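Local coordinates for protein histidinol-phosphatase (Listeria monocytogenes serotype 4b str. H7858, PDB 6NLR) that probably hydrolyses L-histidinol phosphate to histidinol and phosphate, a late step of histidine biosynthesis, at a trinuclear metal centre, at residues T7-C12 against K73-I78; S66-Y71 against I90-D95; H181-Q186 against Y237-I242. All blocks are in the same frame, centred on the assembly; numbering follows the deposited sequence.

Interaction 1: residues T7-C12 against K73-I78; sequences THTEFC and KKMNHI. With CO (cobalt (II) ion), chain F.
The metal-binding loop after strand 3-7 docks on the flank of helix 68-81 through Thr-9, Glu-10 and Phe-11, which meet Lys-74 and Met-75. Met-75 is modelled as selenomethionine, and its methyl carbon is the shared apolar point. Its chain is bent at chi2 and chi3, and CE lies 3.4 Å from CD1 of Phe-11, where the two side chains pass in opposite directions. The same CE meets CG2 of Thr-9 tip to tip at 3.8 Å. Lys-74 adds CB, 4.1 Å from CE1 of Phe-11.

The polar half is a salt bridge, with NZ of Lys-74 2.7 Å from OE2 of Glu-10. The ammonium stands above the carboxylate plane, 39° out of it. Glu-10 points its CB past the helix, but with CG between its backbone N and carbonyl carbon (chi1 67°) and a bend at chi2 its carboxylate end comes nearer. Asp-19 is a second acidic partner of the lysine, while OE1 of Glu-10 is hydrogen-bonded to the backbone N of Val-20, tying the bridge to the start of helix 20-29.

The loop itself is a type I turn from Thr-9 to Cys-12, combined with an ST turn in which OG1 of Thr-9 accepts from N of Phe-11 (3.0 Å, N-H...O 152°). This OG1 also lies in the plane of the Phe-11 ring, at its edge, and is hydrogen-bonded to Glu-39. The other carboxylate oxygen of Glu-39 holds ND1 of His-8, making it a second-shell link to the metal site of this PHP-type barrel: NE2 of His-8 binds cobalt at 2.2 Å, beside His-6, Glu-93 and Asp-258.

Interaction 2: residues S66-Y71 against I90-D95; sequences SDLPYY and IGFEVD. With MN (manganese (II) ion), chain E; CO (cobalt (II) ion), chain F.
Tyr-71 and Phe-92 reach past each other in opposite directions between helix 68-81 and strand 87-95, and their rings set the geometry of the contact. The planes are inclined at 33° with centroids 5.5 Å apart, an oblique pairing. The closest approach is CE2 of Tyr-71 to CE1 of Phe-92, at 3.7 Å. Leu-68, one helical turn before Tyr-71, brings its CD2 branch to the same end of the phenyl ring and lies 3.6 Å from CE1 of Phe-92, about as near to CZ. Beyond the segments, Phe-107 of helix 101-111 meets Phe-92 edge-to-face, so the phenylalanine is wedged between two helices.

Tyr-71 leaves the helix with CG anti to its backbone N (chi1 169°), and its hydroxyl donates to the carbonyl O of Gly-91 at 2.7 Å; the C=O...O angle of 164° puts the donor almost in line with the carbonyl bond, and the acceptor lies near the plane of the phenol ring. CG2 of Ile-90 flanks the hydroxyl more loosely. A weak further bond joins the Tyr-71 hydroxyl to the backbone N of Glu-39, on the adjoining strand 34-40.

Two residues beyond Gly-91, Glu-93 is extended beyond CG and its carboxylate spans two metals: OE1 binds cobalt at 2.2 Å and OE2 binds manganese at 2.1 Å. A helix packed on a parallel strand whose C-terminal part carries a metal ligand is the alpha/beta-barrel arrangement of the PHP family, and here Glu-93 is the bridging carboxylate of its metal cluster.

Interaction 3: residues H181-Q186 against Y237-I242; sequences HISLCQ and YPPKKI. With MN (manganese (II) ion), chain E.
One face of the Tyr-237 ring is covered by CD1 of Leu-184, 4.0 Å from CZ of the tyrosine, while OG of Ser-183 lies in the ring plane at its edge. The same Leu-184 methyl also stands over the centre of the His-181 imidazole, 4.1 Å above its plane, so one branch packs on both flat groups. At the edge of the imidazole, in plane, is the water that bridges manganese and cobalt. This is the active-site rim of the barrel: segment 181-186 is the loop after the short strand 178-179, and segment 237-242 leads into helix 240-248.

His-181 NE2 binds manganese at 2.1 Å, a site completed on the protein side by Glu-93 and His-123, and a sulfate ion lies nearby. The base of the ligand side chain is packed against tyrosine, with CB of His-181 3.6 Å from CB of Tyr-237. The backbone N of His-181 is hydrogen-bonded to Asp-222, a further hold on this metal ligand.

Beyond the tyrosine, a cis peptide bond joins Tyr-237 to Pro-238, and Pro-239 takes the N-cap position of helix 240-248. On this side the apolar contacts are looser: CG1 of Ile-182 is 4.3 Å from CB of Pro-238, and CD1 of Ile-182 comes no nearer to Ile-242 than 4.5 Å, at CG2. No hydrogen bond crosses between the two segments; instead OG of Ser-183 sits close to backbone carbon, 3.3 Å from CA of Tyr-237 and 3.4 Å from CA of Pro-238.

Overall arrangement
Interactions 1 and 2 share helix 68-81 and touch, their centres about 8 Å apart; interaction 3 lies on the opposite side of the chain's centre, its centre about 26 to 27 Å from theirs. Interaction 1 is partly buried and mixes a salt bridge with apolar contacts. Interactions 2 and 3 are buried: the former joins aromatic packing to one hydrogen bond onto a strand carbonyl, whereas the latter, without a hydrogen bond between its segments, rests on van der Waals contacts, some to Ser-183 oxygens. All converge on the metal cluster. Segments 7-12 and 90-95 supply cobalt ligands, 90-95 and 181-186 manganese ligands, and one water bridging cobalt and a manganese belongs to all three.

Interaction 1: residues T7-C12 against K73-I78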
loop_
_atom_site.group_PDB
_atom_site.type_symbol
_atom_site.label_atom_id
_atom_site.label_comp_id
_atom_site.label_asym_id
_atom_site.label_seq_id
_atom_site.Cartn_x
_atom_site.Cartn_y
_atom_site.Cartn_z
ATOM N N THR A 7 3.242 3.246 7.682
ATOM C CA THR A 7 2.784 4.578 8.171
ATOM C C THR A 7 3.262 5.687 7.237
ATOM O O THR A 7 4.276 5.495 6.508
ATOM C CB THR A 7 3.256 4.860 9.603
ATOM O OG1 THR A 7 4.658 5.155 9.582
ATOM C CG2 THR A 7 2.963 3.697 10.521
ATOM N N HIS A 8 2.566 6.809 7.318
ATOM C CA HIS A 8 2.777 8.035 6.512
ATOM C C HIS A 8 3.055 9.207 7.456
ATOM O O HIS A 8 3.022 9.007 8.689
ATOM C CB HIS A 8 1.573 8.221 5.571
ATOM C CG HIS A 8 1.475 7.118 4.568
ATOM N ND1 HIS A 8 2.236 7.110 3.411
ATOM C CD2 HIS A 8 0.788 5.956 4.572
ATOM C CE1 HIS A 8 1.968 6.011 2.722
ATOM N NE2 HIS A 8 1.112 5.269 3.436
ATOM N N THR A 9 3.298 10.392 6.890
ATOM C CA THR A 9 3.874 11.559 7.594
ATOM C C THR A 9 3.250 12.848 7.071
ATOM O O THR A 9 2.385 12.779 6.166
ATOM C CB THR A 9 5.393 11.607 7.368
ATOM O OG1 THR A 9 5.671 11.957 6.006
ATOM C CG2 THR A 9 6.064 10.291 7.679
ATOM N N GLU A 10 3.723 13.986 7.586
ATOM C CA GLU A 10 3.365 15.340 7.086
ATOM C C GLU A 10 3.856 15.515 5.640
ATOM O O GLU A 10 3.385 16.451 4.995
ATOM C CB GLU A 10 3.891 16.447 8.011
ATOM C CG GLU A 10 5.418 16.582 8.071
ATOM C CD GLU A 10 6.161 15.644 9.034
ATOM O OE1 GLU A 10 5.570 14.629 9.515
ATOM O OE2 GLU A 10 7.351 15.893 9.269
ATOM N N PHE A 11 4.730 14.650 5.117
ATOM C CA PHE A 11 5.220 14.740 3.709
ATOM C C PHE A 11 4.181 14.172 2.731
ATOM O O PHE A 11 4.373 14.256 1.521
ATOM C CB PHE A 11 6.601 14.091 3.573
ATOM C CG PHE A 11 7.708 14.963 4.112
ATOM C CD1 PHE A 11 8.074 14.913 5.451
ATOM C CD2 PHE A 11 8.369 15.862 3.291
ATOM C CE1 PHE A 11 9.078 15.730 5.947
ATOM C CE2 PHE A 11 9.359 16.691 3.791
ATOM C CZ PHE A 11 9.722 16.615 5.114
ATOM N N CYS A 12 3.096 13.597 3.240
ATOM C CA CYS A 12 1.994 13.050 2.417
ATOM C C CYS A 12 0.993 14.172 2.132
ATOM O O CYS A 12 0.297 14.604 3.047
ATOM C CB CYS A 12 1.297 11.901 3.133
ATOM S SG CYS A 12 -0.006 11.183 2.116
ATOM N N LYS A 73 16.014 13.821 5.986
ATOM C CA LYS A 73 16.561 14.550 7.147
ATOM C C LYS A 73 15.593 14.412 8.333
ATOM O O LYS A 73 16.050 14.068 9.428
ATOM C CB LYS A 73 16.806 16.011 6.780
ATOM C CG LYS A 73 17.290 16.865 7.933
ATOM C CD LYS A 73 17.392 18.314 7.575
ATOM C CE LYS A 73 17.858 19.152 8.741
ATOM N NZ LYS A 73 17.447 20.553 8.549
ATOM N N LYS A 74 14.301 14.691 8.137
ATOM C CA LYS A 74 13.302 14.668 9.241
ATOM C C LYS A 74 13.194 13.246 9.797
ATOM O O LYS A 74 13.221 13.066 11.007
ATOM C CB LYS A 74 11.951 15.200 8.770
ATOM C CG LYS A 74 10.820 15.115 9.794
ATOM C CD LYS A 74 11.089 15.918 11.049
ATOM C CE LYS A 74 9.987 15.770 12.075
ATOM N NZ LYS A 74 8.715 16.325 11.561
HETATM N N MSE A 75 13.058 12.235 8.926
HETATM C CA MSE A 75 12.811 10.886 9.422
HETATM C C MSE A 75 14.042 10.335 10.153
HETATM O O MSE A 75 13.889 9.600 11.118
HETATM C CB MSE A 75 12.396 9.933 8.295
HETATM C CG MSE A 75 11.084 10.277 7.596
HETATM SE SE MSE A 75 9.739 11.098 8.789
HETATM C CE MSE A 75 9.055 12.657 7.802
ATOM N N ASN A 76 15.247 10.626 9.654
ATOM C CA ASN A 76 16.477 10.192 10.293
ATOM C C ASN A 76 16.581 10.847 11.671
ATOM O O ASN A 76 17.022 10.187 12.622
ATOM C CB ASN A 76 17.727 10.475 9.436
ATOM C CG ASN A 76 17.964 9.362 8.419
ATOM O OD1 ASN A 76 17.839 9.547 7.198
ATOM N ND2 ASN A 76 18.223 8.168 8.915
ATOM N N HIS A 77 16.159 12.097 11.803
ATOM C CA HIS A 77 16.141 12.800 13.118
ATOM C C HIS A 77 15.213 12.038 14.089
ATOM O O HIS A 77 15.596 11.789 15.246
ATOM C CB HIS A 77 15.717 14.259 12.910
ATOM C CG HIS A 77 15.319 14.962 14.162
ATOM N ND1 HIS A 77 16.229 15.284 15.119
ATOM C CD2 HIS A 77 14.117 15.413 14.602
ATOM C CE1 HIS A 77 15.614 15.865 16.128
ATOM N NE2 HIS A 77 14.313 15.968 15.836
ATOM N N ILE A 78 14.012 11.682 13.630
ATOM C CA ILE A 78 12.982 11.022 14.489
ATOM C C ILE A 78 13.466 9.618 14.866
ATOM O O ILE A 78 13.323 9.234 16.013
ATOM C CB ILE A 78 11.623 11.009 13.770
ATOM C CG1 ILE A 78 11.091 12.427 13.587
ATOM C CG2 ILE A 78 10.638 10.129 14.506
ATOM C CD1 ILE A 78 10.918 13.175 14.874
HETATM CO CO CO F . 0.002 3.664 2.422
HETATM O O HOH W 1 -1.333 2.456 1.146
#

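Interaction 2: residues S66-Y71 against I90-D95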
loop_
_atom_site.group_PDB
_atom_site.type_symbol
_atom_site.label_atom_id
_atom_site.label_comp_id
_atom_site.label_asym_id
_atom_site.label_seq_id
_atom_site.Cartn_x
_atom_site.Cartn_y
_atom_site.Cartn_z
ATOM N N SER A 66 11.981 17.097 -5.116
ATOM C CA SER A 66 12.753 18.082 -4.374
ATOM C C SER A 66 12.506 17.971 -2.859
ATOM O O SER A 66 13.322 18.497 -2.100
ATOM C CB SER A 66 12.462 19.464 -4.874
ATOM O OG SER A 66 11.083 19.746 -4.745
ATOM N N ASP A 67 11.422 17.331 -2.414
ATOM C CA ASP A 67 11.155 17.155 -0.957
ATOM C C ASP A 67 12.011 16.031 -0.363
ATOM O O ASP A 67 12.104 15.978 0.870
ATOM C CB ASP A 67 9.682 16.840 -0.680
ATOM C CG ASP A 67 8.747 17.992 -1.008
ATOM O OD1 ASP A 67 9.068 19.120 -0.621
ATOM O OD2 ASP A 67 7.704 17.740 -1.666
ATOM N N LEU A 68 12.567 15.131 -1.185
ATOM C CA LEU A 68 13.238 13.905 -0.682
ATOM C C LEU A 68 14.333 14.233 0.334
ATOM O O LEU A 68 14.364 13.606 1.380
ATOM C CB LEU A 68 13.788 13.070 -1.844
ATOM C CG LEU A 68 12.740 12.312 -2.647
ATOM C CD1 LEU A 68 13.361 11.642 -3.868
ATOM C CD2 LEU A 68 12.023 11.296 -1.775
ATOM N N PRO A 69 15.284 15.156 0.083
ATOM C CA PRO A 69 16.310 15.463 1.084
ATOM C C PRO A 69 15.719 15.863 2.455
ATOM O O PRO A 69 16.227 15.424 3.482
ATOM C CB PRO A 69 17.085 16.646 0.477
ATOM C CG PRO A 69 16.826 16.554 -1.020
ATOM C CD PRO A 69 15.445 15.945 -1.152
ATOM N N TYR A 70 14.637 16.642 2.446
ATOM C CA TYR A 70 13.942 17.138 3.664
ATOM C C TYR A 70 13.246 15.956 4.352
ATOM O O TYR A 70 13.300 15.854 5.596
ATOM C CB TYR A 70 12.995 18.284 3.305
ATOM C CG TYR A 70 13.697 19.482 2.696
ATOM C CD1 TYR A 70 14.430 20.365 3.479
ATOM C CD2 TYR A 70 13.663 19.710 1.327
ATOM C CE1 TYR A 70 15.107 21.438 2.925
ATOM C CE2 TYR A 70 14.305 20.800 0.760
ATOM C CZ TYR A 70 15.033 21.666 1.560
ATOM O OH TYR A 70 15.667 22.752 1.015
ATOM N N TYR A 71 12.661 15.051 3.565
ATOM C CA TYR A 71 12.011 13.820 4.078
ATOM C C TYR A 71 13.033 12.967 4.830
ATOM O O TYR A 71 12.779 12.636 6.004
ATOM C CB TYR A 71 11.384 13.014 2.944
ATOM C CG TYR A 71 10.928 11.636 3.342
ATOM C CD1 TYR A 71 9.839 11.469 4.178
ATOM C CD2 TYR A 71 11.565 10.502 2.875
ATOM C CE1 TYR A 71 9.400 10.211 4.540
ATOM C CE2 TYR A 71 11.136 9.234 3.220
ATOM C CZ TYR A 71 10.041 9.086 4.051
ATOM O OH TYR A 71 9.567 7.846 4.382
ATOM N N ILE A 90 12.991 3.494 7.775
ATOM C CA ILE A 90 12.674 4.585 6.826
ATOM C C ILE A 90 12.696 4.005 5.420
ATOM O O ILE A 90 13.661 3.368 5.036
ATOM C CB ILE A 90 13.664 5.745 6.983
ATOM C CG1 ILE A 90 13.736 6.219 8.439
ATOM C CG2 ILE A 90 13.287 6.863 6.025
ATOM C CD1 ILE A 90 14.833 7.214 8.715
ATOM N N GLY A 91 11.652 4.257 4.658
ATOM C CA GLY A 91 11.617 3.882 3.239
ATOM C C GLY A 91 10.436 4.511 2.558
ATOM O O GLY A 91 10.013 5.620 2.961
ATOM N N PHE A 92 9.942 3.850 1.525
ATOM C CA PHE A 92 8.825 4.357 0.706
ATOM C C PHE A 92 7.762 3.290 0.541
ATOM O O PHE A 92 8.083 2.074 0.500
ATOM C CB PHE A 92 9.344 4.758 -0.676
ATOM C CG PHE A 92 10.359 5.864 -0.628
ATOM C CD1 PHE A 92 9.964 7.177 -0.396
ATOM C CD2 PHE A 92 11.708 5.582 -0.771
ATOM C CE1 PHE A 92 10.899 8.200 -0.324
ATOM C CE2 PHE A 92 12.636 6.612 -0.738
ATOM C CZ PHE A 92 12.230 7.912 -0.518
ATOM N N GLU A 93 6.524 3.759 0.414
ATOM C CA GLU A 93 5.458 3.050 -0.309
ATOM C C GLU A 93 5.671 3.414 -1.776
ATOM O O GLU A 93 5.378 4.572 -2.175
ATOM C CB GLU A 93 4.065 3.413 0.179
ATOM C CG GLU A 93 3.016 2.492 -0.430
ATOM C CD GLU A 93 1.589 2.769 -0.011
ATOM O OE1 GLU A 93 1.391 3.725 0.763
ATOM O OE2 GLU A 93 0.687 2.017 -0.458
ATOM N N VAL A 94 6.227 2.462 -2.520
ATOM C CA VAL A 94 6.607 2.633 -3.938
ATOM C C VAL A 94 5.411 2.224 -4.790
ATOM O O VAL A 94 4.947 1.093 -4.660
ATOM C CB VAL A 94 7.870 1.825 -4.257
ATOM C CG1 VAL A 94 8.298 2.031 -5.695
ATOM C CG2 VAL A 94 9.004 2.186 -3.298
ATOM N N ASP A 95 4.939 3.126 -5.646
ATOM C CA ASP A 95 3.925 2.783 -6.670
ATOM C C ASP A 95 4.566 1.818 -7.665
ATOM O O ASP A 95 5.669 2.128 -8.188
ATOM C CB ASP A 95 3.393 4.027 -7.377
ATOM C CG ASP A 95 2.268 4.662 -6.597
ATOM O OD1 ASP A 95 1.099 4.221 -6.778
ATOM O OD2 ASP A 95 2.585 5.522 -5.770
HETATM MN MN MN E . -1.344 2.419 -0.653
HETATM CO CO CO F . 0.002 3.664 2.422
HETATM O O HOH W 2 -3.660 2.575 -0.747
HETATM O O HOH W 1 -1.333 2.456 1.146
#

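Interaction 3: residues H181-Q186 against Y237-I242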
loop_
_atom_site.group_PDB
_atom_site.type_symbol
_atom_site.label_atom_id
_atom_site.label_comp_id
_atom_site.label_asym_id
_atom_site.label_seq_id
_atom_site.Cartn_x
_atom_site.Cartn_y
_atom_site.Cartn_z
ATOM N N HIS A 181 -1.271 -3.863 0.590
ATOM C CA HIS A 181 -2.753 -4.053 0.582
ATOM C C HIS A 181 -3.248 -4.752 -0.694
ATOM O O HIS A 181 -3.898 -4.074 -1.506
ATOM C CB HIS A 181 -3.444 -2.692 0.803
ATOM C CG HIS A 181 -2.850 -1.543 0.047
ATOM N ND1 HIS A 181 -2.665 -1.585 -1.334
ATOM C CD2 HIS A 181 -2.441 -0.311 0.468
ATOM C CE1 HIS A 181 -2.158 -0.415 -1.731
ATOM N NE2 HIS A 181 -2.002 0.388 -0.644
ATOM N N ILE A 182 -3.065 -6.076 -0.839
ATOM C CA ILE A 182 -3.294 -6.762 -2.148
ATOM C C ILE A 182 -4.778 -7.063 -2.440
ATOM O O ILE A 182 -5.024 -7.893 -3.335
ATOM C CB ILE A 182 -2.457 -8.040 -2.295
ATOM C CG1 ILE A 182 -2.818 -9.103 -1.256
ATOM C CG2 ILE A 182 -0.978 -7.710 -2.319
ATOM C CD1 ILE A 182 -2.369 -10.506 -1.659
ATOM N N SER A 183 -5.740 -6.423 -1.785
ATOM C CA SER A 183 -7.165 -6.497 -2.204
ATOM C C SER A 183 -7.756 -5.081 -2.240
ATOM O O SER A 183 -8.950 -4.914 -1.856
ATOM C CB SER A 183 -7.951 -7.414 -1.295
ATOM O OG SER A 183 -7.925 -6.933 0.048
ATOM N N LEU A 184 -6.965 -4.107 -2.693
ATOM C CA LEU A 184 -7.369 -2.670 -2.708
ATOM C C LEU A 184 -8.568 -2.472 -3.651
ATOM O O LEU A 184 -9.261 -1.463 -3.512
ATOM C CB LEU A 184 -6.194 -1.782 -3.132
ATOM C CG LEU A 184 -6.429 -0.276 -2.935
ATOM C CD1 LEU A 184 -6.458 0.075 -1.445
ATOM C CD2 LEU A 184 -5.346 0.527 -3.634
ATOM N N CYS A 185 -8.800 -3.401 -4.572
ATOM C CA CYS A 185 -10.000 -3.460 -5.452
ATOM C C CYS A 185 -11.291 -3.596 -4.621
ATOM O O CYS A 185 -12.371 -3.408 -5.224
ATOM C CB CYS A 185 -9.886 -4.609 -6.452
ATOM S SG CYS A 185 -9.691 -6.258 -5.703
ATOM N N GLN A 186 -11.203 -3.820 -3.305
ATOM C CA GLN A 186 -12.395 -3.936 -2.403
ATOM C C GLN A 186 -12.649 -2.639 -1.620
ATOM O O GLN A 186 -13.601 -2.602 -0.828
ATOM C CB GLN A 186 -12.237 -5.112 -1.430
ATOM C CG GLN A 186 -11.927 -6.435 -2.113
ATOM C CD GLN A 186 -12.928 -6.841 -3.168
ATOM O OE1 GLN A 186 -12.564 -7.183 -4.296
ATOM N NE2 GLN A 186 -14.213 -6.809 -2.815
ATOM N N TYR A 237 -7.207 -5.739 4.209
ATOM C CA TYR A 237 -6.531 -6.080 2.938
ATOM C C TYR A 237 -5.352 -6.962 3.309
ATOM O O TYR A 237 -4.368 -6.448 3.857
ATOM C CB TYR A 237 -6.020 -4.843 2.176
ATOM C CG TYR A 237 -6.935 -3.644 2.038
ATOM C CD1 TYR A 237 -8.051 -3.663 1.221
ATOM C CD2 TYR A 237 -6.639 -2.437 2.664
ATOM C CE1 TYR A 237 -8.858 -2.544 1.056
ATOM C CE2 TYR A 237 -7.405 -1.293 2.478
ATOM C CZ TYR A 237 -8.513 -1.341 1.656
ATOM O OH TYR A 237 -9.282 -0.236 1.431
ATOM N N PRO A 238 -5.377 -8.289 3.029
ATOM C CA PRO A 238 -6.495 -8.970 2.381
ATOM C C PRO A 238 -7.513 -9.477 3.407
ATOM O O PRO A 238 -7.304 -9.373 4.619
ATOM C CB PRO A 238 -5.775 -10.093 1.634
ATOM C CG PRO A 238 -4.560 -10.424 2.502
ATOM C CD PRO A 238 -4.257 -9.191 3.313
ATOM N N PRO A 239 -8.647 -10.048 2.960
ATOM C CA PRO A 239 -9.595 -10.706 3.856
ATOM C C PRO A 239 -9.114 -12.082 4.357
ATOM O O PRO A 239 -8.177 -12.638 3.845
ATOM C CB PRO A 239 -10.857 -10.872 3.011
ATOM C CG PRO A 239 -10.397 -10.834 1.599
ATOM C CD PRO A 239 -9.078 -10.095 1.562
ATOM N N LYS A 240 -9.818 -12.589 5.356
ATOM C CA LYS A 240 -9.505 -13.832 6.099
ATOM C C LYS A 240 -9.231 -15.002 5.137
ATOM O O LYS A 240 -8.251 -15.707 5.369
ATOM C CB LYS A 240 -10.643 -14.146 7.061
ATOM C CG LYS A 240 -10.461 -15.369 7.943
ATOM C CD LYS A 240 -9.201 -15.392 8.727
ATOM C CE LYS A 240 -9.157 -16.586 9.657
ATOM N NZ LYS A 240 -10.292 -16.588 10.607
ATOM N N LYS A 241 -10.064 -15.242 4.136
ATOM C CA LYS A 241 -9.878 -16.406 3.218
ATOM C C LYS A 241 -8.470 -16.345 2.595
ATOM O O LYS A 241 -7.777 -17.384 2.563
ATOM C CB LYS A 241 -10.944 -16.438 2.116
ATOM C CG LYS A 241 -11.069 -17.784 1.419
ATOM C CD LYS A 241 -12.007 -17.790 0.224
ATOM C CE LYS A 241 -12.195 -19.184 -0.339
ATOM N NZ LYS A 241 -13.412 -19.300 -1.179
ATOM N N ILE A 242 -8.020 -15.162 2.185
ATOM C CA ILE A 242 -6.684 -14.985 1.553
ATOM C C ILE A 242 -5.609 -15.144 2.627
ATOM O O ILE A 242 -4.610 -15.838 2.353
ATOM C CB ILE A 242 -6.585 -13.642 0.825
ATOM C CG1 ILE A 242 -7.702 -13.447 -0.211
ATOM C CG2 ILE A 242 -5.184 -13.436 0.255
ATOM C CD1 ILE A 242 -7.947 -14.596 -1.128
HETATM MN MN MN E . -1.344 2.419 -0.653
HETATM O O HOH W 2 -3.660 2.575 -0.747
HETATM O O HOH W 1 -1.333 2.456 1.146
#